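Local coordinates for protein hydrogenase 2 maturation peptidase (Thaumarchaeota archaeon SCGC AB-539-E09, PDB 5TTX) that probably cleaves the C-terminal extension of a [NiFe]-hydrogenase large subunit during maturation of that enzyme, as other hydrogenase maturation proteases do, at residues A[69-74]-A[128-133]. Numbering follows the deposited sequence.
Sequences SVELEG and CIPRSL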
# COMPACT_ATOMS: atom_id res chain seq x y z
N SER A 69 15.99 41.90 -3.04
CA SER A 69 17.16 42.33 -3.79
C SER A 69 17.90 41.09 -4.29
O SER A 69 18.09 40.14 -3.53
CB SER A 69 18.04 43.23 -2.91
OG SER A 69 19.25 43.59 -3.55
N VAL A 70 18.28 41.09 -5.56
CA VAL A 70 18.89 39.92 -6.19
C VAL A 70 20.07 40.37 -7.04
O VAL A 70 19.93 41.26 -7.88
CB VAL A 70 17.89 39.14 -7.09
CG1 VAL A 70 16.78 38.52 -6.28
CG2 VAL A 70 17.31 40.06 -8.16
N GLU A 71 21.21 39.72 -6.89
CA GLU A 71 22.32 39.98 -7.80
C GLU A 71 22.18 39.13 -9.06
O GLU A 71 22.38 37.92 -9.04
CB GLU A 71 23.66 39.75 -7.09
CG GLU A 71 23.98 40.92 -6.12
CD GLU A 71 24.66 42.14 -6.79
OE1 GLU A 71 25.42 42.84 -6.05
OE2 GLU A 71 24.45 42.39 -8.03
N LEU A 72 21.84 39.79 -10.16
CA LEU A 72 21.76 39.21 -11.49
C LEU A 72 22.66 40.02 -12.40
O LEU A 72 23.10 41.11 -12.04
CB LEU A 72 20.31 39.24 -12.02
CG LEU A 72 19.34 38.52 -11.09
CD1 LEU A 72 17.94 38.75 -11.54
CD2 LEU A 72 19.70 36.98 -11.03
N GLU A 73 22.91 39.51 -13.60
CA GLU A 73 23.58 40.33 -14.59
C GLU A 73 22.68 41.50 -14.96
O GLU A 73 21.50 41.32 -15.24
CB GLU A 73 23.91 39.53 -15.85
CG GLU A 73 24.66 38.25 -15.61
CD GLU A 73 25.37 37.79 -16.87
OE1 GLU A 73 26.26 36.91 -16.77
OE2 GLU A 73 25.05 38.32 -17.95
N GLY A 74 23.25 42.70 -14.95
CA GLY A 74 22.50 43.88 -15.29
C GLY A 74 22.83 45.01 -14.35
O GLY A 74 23.44 44.81 -13.30
N CYS A 128 15.27 43.18 -7.44
CA CYS A 128 15.94 44.40 -7.87
C CYS A 128 17.45 44.23 -7.77
O CYS A 128 17.97 43.82 -6.73
CB CYS A 128 15.51 45.58 -7.01
SG CYS A 128 16.38 47.09 -7.44
N ILE A 129 18.17 44.52 -8.85
CA ILE A 129 19.63 44.45 -8.79
C ILE A 129 20.13 45.63 -7.98
O ILE A 129 19.82 46.77 -8.32
CB ILE A 129 20.26 44.46 -10.18
CG1 ILE A 129 19.76 43.26 -10.99
CG2 ILE A 129 21.82 44.48 -10.06
CD1 ILE A 129 20.34 43.20 -12.40
N PRO A 130 20.88 45.42 -6.90
CA PRO A 130 21.34 46.53 -6.08
C PRO A 130 22.51 47.25 -6.71
O PRO A 130 23.17 46.76 -7.64
CB PRO A 130 21.78 45.85 -4.78
CG PRO A 130 22.40 44.57 -5.29
CD PRO A 130 21.42 44.13 -6.41
N ARG A 131 22.77 48.44 -6.19
CA ARG A 131 24.06 49.06 -6.43
C ARG A 131 25.03 48.67 -5.34
O ARG A 131 26.14 48.22 -5.61
CB ARG A 131 23.95 50.58 -6.48
CG ARG A 131 25.33 51.22 -6.61
CD ARG A 131 25.35 52.73 -6.29
NE ARG A 131 26.71 53.22 -6.40
CZ ARG A 131 27.11 54.46 -6.07
NH1 ARG A 131 26.25 55.34 -5.61
NH2 ARG A 131 28.39 54.81 -6.21
N SER A 132 24.60 48.83 -4.10
CA SER A 132 25.48 48.56 -2.98
C SER A 132 24.68 47.99 -1.82
O SER A 132 23.57 48.46 -1.50
CB SER A 132 26.20 49.85 -2.56
OG SER A 132 26.65 49.73 -1.25
N LEU A 133 25.26 46.96 -1.19
CA LEU A 133 24.73 46.31 0.00
C LEU A 133 25.55 46.66 1.23
O LEU A 133 25.36 46.06 2.29
CB LEU A 133 24.69 44.79 -0.20
CG LEU A 133 23.88 44.36 -1.43
CD1 LEU A 133 24.19 42.89 -1.88
CD2 LEU A 133 22.37 44.59 -1.21
O HOH W 1 18.31 45.89 -4.58
O HOH W 2 25.14 44.93 -8.60
O HOH W 3 25.87 45.42 -4.82
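Two parallel strands end side by side here, and their last pairing is Ser69 with Cys128. The backbones are joined by a hydrogen bond from Val70 N to Cys128 O at 3.0 Å. It is fairly straight, 165° at the hydrogen, but the donor sits above the carbonyl plane. Ile129 CA follows with a CA-H...O contact to Val70 O at 3.3 Å.

Three waters add bridges. One links Ser69 OG, set anti to its backbone N, and Cys128 O. A second lies within hydrogen-bonding distance of Glu71 OE2 and Pro130 O and may share its protons among several acceptors. The third donates to Glu71 OE1 and, weakly, to Arg131 O.

Side-chain packing centres on Ile129 and Pro130. The extended Ile129 side chain puts CD1 into the bend of 72-74, 3.5 Å from Leu72 O and in apolar contact with Leu72 CB at 4.0 Å. Glu71 bends at chi2 (-85°) and crosses the proline ring obliquely, its CD 3.6 Å from Pro130 CG. Ser69 OG meets Pro130 CB at 3.6 Å.

Asp22 OD1 accepts from Arg131 N and Ser132 N. The contact joins the loops that leave adjacent strands 63-69 and 122-128 at their C-terminal ends, in a mixed sheet flanked by helices. Cys128 packs on helix 141-158 and strand 79-83.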